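Local coordinates for protein 5'-tyrosyl-DNA phosphodiesterase (Caenorhabditis elegans, PDB 4FVA) that belongs to the endonuclease/exonuclease/phosphatase family of the DNase I-like clan and carries a bound magnesium ion, at residues 180-183 against 184-187; 235-239 against 240-244; 73-77 against 78-82; 132-135 against 136-140. One frame throughout, in Å; residues are numbered along the deposited sequence.

Interaction 1 (180-183 against 184-187); sequences VKDA and WEAA
The carboxylate of Asp182 lies over that of Glu185, their planes stacked and only 15° apart although the two side chains cross at about a right angle. Asp182 OD2 and Glu185 OE1 come to 4.1 Å, a close approach of like charges that Arg214 probably eases: it forms a salt bridge with Asp182 and a long, weak ion pair with Glu185. The extended Glu185 chain crosses the Asp182 methylene, with Glu185 OE2 3.7 Å from Asp182 CB. A water bridges the pair, donating to Glu185 OE2 and accepting from Asp182 N at 2.8 Å from that nitrogen.

Asp182 is the N-cap of the short helix 183-186, which follows directly on strand 181-182. With CG anti to its backbone N, OD1 turns to the first turn and takes two capping bonds, both weak: Trp184 N at 2.9 Å but bent to 124°, and Glu185 N at 3.4 Å but straighter, at 165°. The Asp182 carbonyl serves the same turn, since Ala186 N donates to Asp182 O at 2.8 Å in a nearly straight bond. Ala186 CB rests 3.5 Å from Asp182 O. The indole of Trp184 leads away from the cap; its NE1 bonds to Asp190 O, and its ring meets Phe229 of strand 226-232 edge-to-face.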
loop_
_atom_site.group_PDB
_atom_site.type_symbol
_atom_site.label_atom_id
_atom_site.label_comp_id
_atom_site.label_asym_id
_atom_site.label_seq_id
_atom_site.Cartn_x
_atom_site.Cartn_y
_atom_site.Cartn_z
ATOM N N VAL A 180 13.577 -11.354 1.700
ATOM C CA VAL A 180 12.350 -10.577 1.529
ATOM C C VAL A 180 11.148 -11.485 1.779
ATOM O O VAL A 180 10.997 -12.513 1.109
ATOM C CB VAL A 180 12.216 -9.977 0.103
ATOM C CG1 VAL A 180 10.877 -9.253 -0.044
ATOM C CG2 VAL A 180 13.369 -9.031 -0.208
ATOM N N LYS A 181 10.275 -11.089 2.705
ATOM C CA LYS A 181 9.122 -11.892 3.064
ATOM C C LYS A 181 7.828 -11.139 2.892
ATOM O O LYS A 181 7.779 -9.913 3.027
ATOM C CB LYS A 181 9.202 -12.373 4.518
ATOM C CG LYS A 181 10.302 -13.387 4.797
ATOM C CD LYS A 181 10.248 -13.856 6.255
ATOM C CE LYS A 181 11.183 -15.035 6.490
ATOM N NZ LYS A 181 12.568 -14.726 6.059
ATOM N N ASP A 182 6.773 -11.907 2.637
ATOM C CA ASP A 182 5.437 -11.373 2.486
ATOM C C ASP A 182 4.831 -11.237 3.878
ATOM O O ASP A 182 4.746 -12.208 4.630
ATOM C CB ASP A 182 4.623 -12.327 1.611
ATOM C CG ASP A 182 3.191 -11.889 1.439
ATOM O OD1 ASP A 182 2.618 -11.369 2.417
ATOM O OD2 ASP A 182 2.628 -12.107 0.340
ATOM N N ALA A 183 4.431 -10.022 4.229
ATOM C CA ALA A 183 3.945 -9.733 5.583
ATOM C C ALA A 183 2.783 -10.629 6.006
ATOM O O ALA A 183 2.751 -11.128 7.132
ATOM C CB ALA A 183 3.565 -8.252 5.711
ATOM N N TRP A 184 1.814 -10.821 5.120
ATOM C CA TRP A 184 0.686 -11.671 5.460
ATOM C C TRP A 184 1.088 -13.112 5.737
ATOM O O TRP A 184 0.579 -13.740 6.675
ATOM C CB TRP A 184 -0.371 -11.652 4.365
ATOM C CG TRP A 184 -1.459 -12.652 4.619
ATOM C CD1 TRP A 184 -2.465 -12.557 5.545
ATOM C CD2 TRP A 184 -1.675 -13.884 3.916
ATOM N NE1 TRP A 184 -3.281 -13.663 5.471
ATOM C CE2 TRP A 184 -2.824 -14.489 4.475
ATOM C CE3 TRP A 184 -1.012 -14.532 2.869
ATOM C CZ2 TRP A 184 -3.318 -15.719 4.024
ATOM C CZ3 TRP A 184 -1.504 -15.759 2.424
ATOM C CH2 TRP A 184 -2.648 -16.333 2.999
ATOM N N GLU A 185 1.966 -13.640 4.891
ATOM C CA GLU A 185 2.481 -14.992 5.068
ATOM C C GLU A 185 3.274 -15.125 6.355
ATOM O O GLU A 185 3.052 -16.050 7.126
ATOM C CB GLU A 185 3.361 -15.394 3.886
ATOM C CG GLU A 185 2.625 -15.635 2.585
ATOM C CD GLU A 185 3.596 -15.938 1.466
ATOM O OE1 GLU A 185 3.159 -16.123 0.311
ATOM O OE2 GLU A 185 4.809 -15.995 1.754
ATOM N N ALA A 186 4.192 -14.191 6.585
ATOM C CA ALA A 186 5.039 -14.219 7.777
ATOM C C ALA A 186 4.241 -14.056 9.066
ATOM O O ALA A 186 4.697 -14.436 10.146
ATOM C CB ALA A 186 6.128 -13.153 7.679
ATOM N N ALA A 187 3.060 -13.455 8.963
ATOM C CA ALA A 187 2.213 -13.292 10.132
ATOM C C ALA A 187 1.413 -14.560 10.415
ATOM O O ALA A 187 0.762 -14.654 11.454
ATOM C CB ALA A 187 1.274 -12.099 9.956
HETATM O O HOH W 1 6.977 -14.739 2.704
#

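Interaction 2 (235-239 against 240-244); sequences QRIRS and CLCFP
The loop joining strand 226-232 to strand 249-255 doubles back on itself here, and Arg236 on one limb meets Leu241 and Phe243 on the other. Arg236 NH1 donates to Leu241 O at 2.9 Å with an N-H...O angle of 149°, approaching from above the carbonyl plane and not along a lone pair. The Arg236 side chain bends at chi3 (-78°), which brings the guanidinium back over the other limb. Phe243 CE2 then sits over one face of that group, toward its rim, with Arg236 NH2 3.4 Å from CE2. The two planes are 52° apart, a tilted approach and not a parallel stack. Asp203 forms a salt bridge with the same NH1, and the Phe243 ring meets Trp248 edge-to-face.

Two backbone bonds close the turn: Ile237 N to Cys242 O at 2.7 Å, close to straight, and Leu241 N to Ile237 O, weak and bent. Beside them the Ile237 side chain spreads over the returning limb. Its CG2 touches Cys240 SG at 3.8 Å, while CD1 reaches the Pro244 ring, 4.3 Å from CG. Ile237, Cys240 and Cys242 also touch helix 29-43, so this apolar side faces the body of the protein. The whole is an irregular reversal, bonded through its main chain but with no regular strand in either limb, between neighbouring antiparallel strands of the six-stranded sheet.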
loop_
_atom_site.group_PDB
_atom_site.type_symbol
_atom_site.label_atom_id
_atom_site.label_comp_id
_atom_site.label_asym_id
_atom_site.label_seq_id
_atom_site.Cartn_x
_atom_site.Cartn_y
_atom_site.Cartn_z
ATOM N N GLN A 235 -15.881 -1.800 7.646
ATOM C CA GLN A 235 -17.206 -1.423 8.119
ATOM C C GLN A 235 -17.894 -0.489 7.129
ATOM O O GLN A 235 -17.271 0.415 6.561
ATOM C CB GLN A 235 -17.093 -0.772 9.496
ATOM C CG GLN A 235 -18.399 -0.308 10.094
ATOM C CD GLN A 235 -18.201 0.303 11.465
ATOM O OE1 GLN A 235 -17.100 0.273 12.014
ATOM N NE2 GLN A 235 -19.258 0.884 12.013
ATOM N N ARG A 236 -19.180 -0.738 6.904
ATOM C CA ARG A 236 -19.974 0.101 6.021
ATOM C C ARG A 236 -20.164 1.501 6.615
ATOM O O ARG A 236 -20.333 1.648 7.824
ATOM C CB ARG A 236 -21.341 -0.561 5.799
ATOM C CG ARG A 236 -22.009 -0.199 4.491
ATOM C CD ARG A 236 -23.340 -0.930 4.318
ATOM N NE ARG A 236 -23.177 -2.324 3.900
ATOM C CZ ARG A 236 -22.897 -2.698 2.652
ATOM N NH1 ARG A 236 -22.718 -1.779 1.719
ATOM N NH2 ARG A 236 -22.779 -3.984 2.337
ATOM N N ILE A 237 -20.164 2.527 5.772
ATOM C CA ILE A 237 -20.443 3.870 6.256
ATOM C C ILE A 237 -21.954 4.020 6.397
ATOM O O ILE A 237 -22.688 3.751 5.454
ATOM C CB ILE A 237 -19.891 4.940 5.286
ATOM C CG1 ILE A 237 -18.371 4.767 5.082
ATOM C CG2 ILE A 237 -20.187 6.329 5.802
ATOM C CD1 ILE A 237 -17.840 5.464 3.823
ATOM N N ARG A 238 -22.425 4.462 7.561
ATOM C CA ARG A 238 -23.865 4.494 7.795
ATOM C C ARG A 238 -24.609 5.492 6.920
ATOM O O ARG A 238 -25.647 5.157 6.357
ATOM C CB ARG A 238 -24.202 4.747 9.269
ATOM C CG ARG A 238 -25.715 4.615 9.562
ATOM C CD ARG A 238 -26.058 4.936 11.019
ATOM N NE ARG A 238 -27.486 4.806 11.317
ATOM C CZ ARG A 238 -28.333 5.832 11.386
ATOM N NH1 ARG A 238 -27.893 7.068 11.184
ATOM N NH2 ARG A 238 -29.619 5.625 11.665
ATOM N N SER A 239 -24.090 6.708 6.794
ATOM C CA SER A 239 -24.831 7.758 6.098
ATOM C C SER A 239 -25.081 7.463 4.611
ATOM O O SER A 239 -26.083 7.910 4.037
ATOM C CB SER A 239 -24.118 9.105 6.264
ATOM O OG SER A 239 -22.852 9.103 5.622
ATOM N N CYS A 240 -24.183 6.712 3.984
ATOM C CA CYS A 240 -24.306 6.463 2.547
ATOM C C CYS A 240 -24.323 4.969 2.231
ATOM O O CYS A 240 -24.387 4.586 1.068
ATOM C CB CYS A 240 -23.190 7.157 1.770
ATOM S SG CYS A 240 -21.526 6.650 2.254
ATOM N N LEU A 241 -24.176 4.135 3.261
ATOM C CA LEU A 241 -24.309 2.684 3.099
ATOM C C LEU A 241 -23.317 2.043 2.124
ATOM O O LEU A 241 -23.590 0.984 1.565
ATOM C CB LEU A 241 -25.747 2.316 2.698
ATOM C CG LEU A 241 -26.820 2.773 3.684
ATOM C CD1 LEU A 241 -28.221 2.281 3.238
ATOM C CD2 LEU A 241 -26.482 2.228 5.068
ATOM N N CYS A 242 -22.177 2.678 1.899
ATOM C CA CYS A 242 -21.130 2.016 1.127
ATOM C C CYS A 242 -19.864 1.861 1.974
ATOM O O CYS A 242 -19.736 2.470 3.057
ATOM C CB CYS A 242 -20.847 2.779 -0.159
ATOM S SG CYS A 242 -20.174 4.418 0.155
ATOM N N PHE A 243 -18.938 1.028 1.507
ATOM C CA PHE A 243 -17.651 0.908 2.162
ATOM C C PHE A 243 -16.767 2.064 1.715
ATOM O O PHE A 243 -17.019 2.665 0.668
ATOM C CB PHE A 243 -17.018 -0.435 1.833
ATOM C CG PHE A 243 -17.830 -1.616 2.308
ATOM C CD1 PHE A 243 -17.696 -2.086 3.609
ATOM C CD2 PHE A 243 -18.728 -2.254 1.455
ATOM C CE1 PHE A 243 -18.433 -3.171 4.058
ATOM C CE2 PHE A 243 -19.485 -3.344 1.901
ATOM C CZ PHE A 243 -19.341 -3.802 3.195
ATOM N N PRO A 244 -15.744 2.408 2.516
ATOM C CA PRO A 244 -14.851 3.495 2.091
ATOM C C PRO A 244 -14.252 3.209 0.722
ATOM O O PRO A 244 -14.091 4.107 -0.098
ATOM C CB PRO A 244 -13.749 3.479 3.166
ATOM C CG PRO A 244 -14.440 2.940 4.401
ATOM C CD PRO A 244 -15.391 1.883 3.850
#

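Interaction 3 (73-77 against 78-82); sequences SNKGC and QYYTA
Tyr80 turns one face of its ring to the backbone of Lys75: CA stands 3.8 Å from the ring centroid and 9° off the normal, a CH-pi contact centred on the ring. The Lys75 side chain crosses the phenol obliquely, its CG 3.7 Å from Tyr80 OH. At the ring edge, near its plane, lies Cys77 O, 3.8 Å from CD2. Tyr80 CG sits between its own backbone N and carbonyl carbon (chi1 44°), and this places the ring against the type II turn from Asn74 to Cys77. Asp55 is hydrogen-bonded to the phenol hydroxyl.

At the base of the loop, Ser73 and Thr81 grip each other in two nearly straight bonds. Ser73 N donates to Thr81 O at 2.9 Å, and Thr81 N donates to Ser73 OG, also at 2.9 Å. A serine hydroxyl thus takes the place of a backbone acceptor at the start of strand 80-86, while Thr81 OG1 is engaged by Gln109.

The chemistry implies a hairpin whose base is fixed by polar bonds and whose turn rests on an aromatic face; the bond to Asp55 tethers the far end of the phenol, while Lys75 CA over the face and Cys77 O at the edge limit its rotation.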
loop_
_atom_site.group_PDB
_atom_site.type_symbol
_atom_site.label_atom_id
_atom_site.label_comp_id
_atom_site.label_asym_id
_atom_site.label_seq_id
_atom_site.Cartn_x
_atom_site.Cartn_y
_atom_site.Cartn_z
ATOM N N SER A 73 2.637 10.832 -5.679
ATOM C CA SER A 73 3.473 10.341 -6.765
ATOM C C SER A 73 3.399 11.257 -7.981
ATOM O O SER A 73 4.406 11.498 -8.650
ATOM C CB SER A 73 3.058 8.930 -7.188
ATOM O OG SER A 73 1.756 8.925 -7.787
ATOM N N ASN A 74 2.210 11.783 -8.255
ATOM C CA ASN A 74 1.959 12.429 -9.543
ATOM C C ASN A 74 0.677 13.249 -9.496
ATOM O O ASN A 74 -0.225 13.052 -10.316
ATOM C CB ASN A 74 1.825 11.340 -10.621
ATOM C CG ASN A 74 1.986 11.876 -12.032
ATOM O OD1 ASN A 74 2.482 12.984 -12.236
ATOM N ND2 ASN A 74 1.552 11.091 -13.016
ATOM N N LYS A 75 0.607 14.171 -8.540
ATOM C CA LYS A 75 -0.606 14.941 -8.306
ATOM C C LYS A 75 -1.016 15.684 -9.575
ATOM O O LYS A 75 -0.158 16.172 -10.321
ATOM C CB LYS A 75 -0.415 15.908 -7.129
ATOM C CG LYS A 75 -1.719 16.451 -6.564
ATOM C CD LYS A 75 -1.530 17.077 -5.186
ATOM C CE LYS A 75 -2.876 17.422 -4.547
ATOM N NZ LYS A 75 -3.669 18.377 -5.384
ATOM N N GLY A 76 -2.323 15.752 -9.833
ATOM C CA GLY A 76 -2.824 16.379 -11.048
ATOM C C GLY A 76 -3.082 15.404 -12.195
ATOM O O GLY A 76 -3.796 15.728 -13.145
ATOM N N CYS A 77 -2.483 14.218 -12.126
ATOM C CA CYS A 77 -2.792 13.145 -13.073
ATOM C C CYS A 77 -4.188 12.600 -12.759
ATOM O O CYS A 77 -4.751 12.919 -11.705
ATOM C CB CYS A 77 -1.726 12.049 -12.968
ATOM S SG CYS A 77 -1.928 10.568 -14.015
ATOM N N GLN A 78 -4.760 11.789 -13.646
ATOM C CA GLN A 78 -6.117 11.250 -13.397
ATOM C C GLN A 78 -6.223 10.567 -12.019
ATOM O O GLN A 78 -7.202 10.755 -11.284
ATOM C CB GLN A 78 -6.520 10.274 -14.500
ATOM C CG GLN A 78 -7.969 9.776 -14.399
ATOM C CD GLN A 78 -8.229 8.572 -15.286
ATOM O OE1 GLN A 78 -7.373 8.183 -16.082
ATOM N NE2 GLN A 78 -9.400 7.952 -15.129
ATOM N N TYR A 79 -5.240 9.728 -11.700
ATOM C CA TYR A 79 -5.127 9.141 -10.361
ATOM C C TYR A 79 -3.666 8.802 -10.070
ATOM O O TYR A 79 -2.844 8.738 -10.987
ATOM C CB TYR A 79 -6.054 7.927 -10.203
ATOM C CG TYR A 79 -5.785 6.810 -11.181
ATOM C CD1 TYR A 79 -6.112 6.943 -12.522
ATOM C CD2 TYR A 79 -5.232 5.610 -10.750
ATOM C CE1 TYR A 79 -5.877 5.907 -13.423
ATOM C CE2 TYR A 79 -4.986 4.577 -11.636
ATOM C CZ TYR A 79 -5.315 4.730 -12.973
ATOM O OH TYR A 79 -5.084 3.688 -13.854
ATOM N N TYR A 80 -3.321 8.631 -8.799
ATOM C CA TYR A 80 -1.913 8.525 -8.431
ATOM C C TYR A 80 -1.792 7.889 -7.044
ATOM O O TYR A 80 -2.800 7.452 -6.466
ATOM C CB TYR A 80 -1.250 9.915 -8.481
ATOM C CG TYR A 80 -2.091 11.018 -7.841
ATOM C CD1 TYR A 80 -1.976 11.315 -6.485
ATOM C CD2 TYR A 80 -3.005 11.749 -8.596
ATOM C CE1 TYR A 80 -2.764 12.310 -5.891
ATOM C CE2 TYR A 80 -3.781 12.750 -8.018
ATOM C CZ TYR A 80 -3.663 13.021 -6.671
ATOM O OH TYR A 80 -4.442 14.014 -6.098
ATOM N N THR A 81 -0.572 7.771 -6.535
ATOM C CA THR A 81 -0.392 7.158 -5.227
ATOM C C THR A 81 0.124 8.174 -4.214
ATOM O O THR A 81 0.499 9.291 -4.577
ATOM C CB THR A 81 0.555 5.948 -5.288
ATOM O OG1 THR A 81 1.851 6.379 -5.708
ATOM C CG2 THR A 81 0.021 4.916 -6.281
ATOM N N ALA A 82 0.145 7.793 -2.944
ATOM C CA ALA A 82 0.693 8.673 -1.922
ATOM C C ALA A 82 1.415 7.846 -0.867
ATOM O O ALA A 82 1.042 6.696 -0.599
ATOM C CB ALA A 82 -0.411 9.522 -1.285
HETATM O O HOH W 2 0.103 8.298 -11.836
#

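Interaction 4 (132-135 against 136-140); sequences EHRP and QRCAQ
Edge contact between His133 and Gln136 comes first. Gln136 bends at chi2 (91°) and brings its amide back to the imidazole, so that NE2 lies 3.0 Å from His133 CD2, near the ring plane and at its edge. Ring and amide planes are 62° apart. The approach to a ring carbon is tight, which leaves the rotation of the amide about its last torsion doubtful; the imidazole takes its own bonds through ND1, to Ser129 O and Thr130 OG1.

Van der Waals contacts follow. Pro135 runs side by side with Gln136, its CB 3.5 Å from OE1, and in an apolar pair the Arg134 methylene CG meets Cys138 SG at 3.7 Å.

Among the charged groups, the guanidinium of Arg137 folds back against the first turn with one face against Arg134 CA, 3.6 Å from NH2 and offset toward the rim. Glu172 joins the two arginines, forming salt bridges with the NE of each, and Arg137 NH1 also bonds to Glu128 O and Thr130 O.

Backbone bonds complete the set, all close to straight: Arg137 N to His133 O at 2.8 Å, Cys138 N to Arg134 O at 2.8 Å and Ala139 N to Pro135 O at 3.2 Å. Such i to i+4 bonds, with His133 at the N-cap and a proline in the first turn, mark the beginning of an alpha helix, here helix 134-154 of the beta-alpha-beta unit that joins strands 118-126 and 159-163.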
loop_
_atom_site.group_PDB
_atom_site.type_symbol
_atom_site.label_atom_id
_atom_site.label_comp_id
_atom_site.label_asym_id
_atom_site.label_seq_id
_atom_site.Cartn_x
_atom_site.Cartn_y
_atom_site.Cartn_z
ATOM N N GLU A 132 -6.140 -9.126 -18.396
ATOM C CA GLU A 132 -5.510 -8.910 -19.699
ATOM C C GLU A 132 -4.087 -8.361 -19.610
ATOM O O GLU A 132 -3.275 -8.550 -20.521
ATOM C CB GLU A 132 -6.362 -7.964 -20.541
ATOM C CG GLU A 132 -7.794 -8.443 -20.717
ATOM C CD GLU A 132 -8.782 -7.300 -20.824
ATOM O OE1 GLU A 132 -9.330 -6.891 -19.775
ATOM O OE2 GLU A 132 -9.010 -6.814 -21.955
ATOM N N HIS A 133 -3.781 -7.673 -18.519
ATOM C CA HIS A 133 -2.504 -6.983 -18.435
ATOM C C HIS A 133 -1.509 -7.753 -17.579
ATOM O O HIS A 133 -0.599 -7.174 -16.987
ATOM C CB HIS A 133 -2.686 -5.539 -17.946
ATOM C CG HIS A 133 -3.471 -4.678 -18.887
ATOM N ND1 HIS A 133 -4.798 -4.355 -18.680
ATOM C CD2 HIS A 133 -3.113 -4.064 -20.040
ATOM C CE1 HIS A 133 -5.221 -3.583 -19.666
ATOM N NE2 HIS A 133 -4.218 -3.389 -20.504
ATOM N N ARG A 134 -1.713 -9.061 -17.502
ATOM C CA ARG A 134 -0.762 -9.946 -16.851
ATOM C C ARG A 134 0.658 -9.730 -17.353
ATOM O O ARG A 134 1.596 -9.682 -16.554
ATOM C CB ARG A 134 -1.162 -11.413 -17.026
ATOM C CG ARG A 134 -0.042 -12.372 -16.641
ATOM C CD ARG A 134 -0.503 -13.822 -16.598
ATOM N NE ARG A 134 -1.456 -14.043 -15.512
ATOM C CZ ARG A 134 -1.941 -15.233 -15.165
ATOM N NH1 ARG A 134 -1.563 -16.326 -15.816
ATOM N NH2 ARG A 134 -2.804 -15.330 -14.162
ATOM N N PRO A 135 0.827 -9.614 -18.683
ATOM C CA PRO A 135 2.192 -9.409 -19.179
ATOM C C PRO A 135 2.843 -8.202 -18.525
ATOM O O PRO A 135 3.928 -8.334 -17.949
ATOM C CB PRO A 135 1.992 -9.159 -20.685
ATOM C CG PRO A 135 0.690 -9.869 -21.015
ATOM C CD PRO A 135 -0.164 -9.680 -19.779
ATOM N N GLN A 136 2.185 -7.050 -18.600
ATOM C CA GLN A 136 2.748 -5.824 -18.044
ATOM C C GLN A 136 2.915 -5.938 -16.541
ATOM O O GLN A 136 3.931 -5.503 -15.986
ATOM C CB GLN A 136 1.869 -4.605 -18.342
ATOM C CG GLN A 136 1.671 -4.270 -19.814
ATOM C CD GLN A 136 0.441 -4.945 -20.398
ATOM O OE1 GLN A 136 0.197 -6.142 -20.192
ATOM N NE2 GLN A 136 -0.364 -4.162 -21.107
ATOM N N ARG A 137 1.911 -6.510 -15.881
ATOM C CA ARG A 137 1.937 -6.606 -14.422
ATOM C C ARG A 137 3.088 -7.479 -13.923
ATOM O O ARG A 137 3.794 -7.115 -12.983
ATOM C CB ARG A 137 0.596 -7.117 -13.890
ATOM C CG ARG A 137 0.599 -7.467 -12.408
ATOM C CD ARG A 137 -0.830 -7.629 -11.897
ATOM N NE ARG A 137 -1.558 -8.695 -12.584
ATOM C CZ ARG A 137 -2.454 -8.488 -13.546
ATOM N NH1 ARG A 137 -2.726 -7.252 -13.942
ATOM N NH2 ARG A 137 -3.078 -9.512 -14.115
ATOM N N CYS A 138 3.288 -8.627 -14.561
ATOM C CA CYS A 138 4.352 -9.532 -14.141
ATOM C C CYS A 138 5.728 -8.916 -14.351
ATOM O O CYS A 138 6.639 -9.118 -13.547
ATOM C CB CYS A 138 4.249 -10.879 -14.871
ATOM S SG CYS A 138 2.883 -11.903 -14.357
ATOM N N ALA A 139 5.881 -8.155 -15.426
ATOM C CA ALA A 139 7.146 -7.465 -15.669
ATOM C C ALA A 139 7.395 -6.391 -14.617
ATOM O O ALA A 139 8.516 -6.216 -14.143
ATOM C CB ALA A 139 7.159 -6.855 -17.066
ATOM N N GLN A 140 6.346 -5.653 -14.270
ATOM C CA GLN A 140 6.472 -4.604 -13.260
ATOM C C GLN A 140 6.887 -5.202 -11.918
ATOM O O GLN A 140 7.780 -4.676 -11.254
ATOM C CB GLN A 140 5.169 -3.811 -13.150
ATOM C CG GLN A 140 4.871 -2.970 -14.392
ATOM C CD GLN A 140 3.435 -2.467 -14.436
ATOM O OE1 GLN A 140 2.639 -2.733 -13.528
ATOM N NE2 GLN A 140 3.092 -1.747 -15.509
#

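Overall arrangement
Along the chain the order is interaction 3, interaction 4, interaction 1 and interaction 2, all within the same family domain and none touching another. Interaction 3 leads into strand 80-86 of the six-stranded sheet, and interaction 2 lies in the loop between two other strands of that sheet, 226-232 and 249-255. Interaction 4 opens the helix joining two strands of the second sheet, to which strand 181-182 of interaction 1 also belongs. Interactions 3 and 4 come nearest, about 9 Å between closest atoms; interactions 2 and 4 have centres 33 Å apart. Interactions 1 and 3 lie on opposite sides of the chain's centre. The contacts thus lie at turns and helix starts, at separate points of the two-sheet fold.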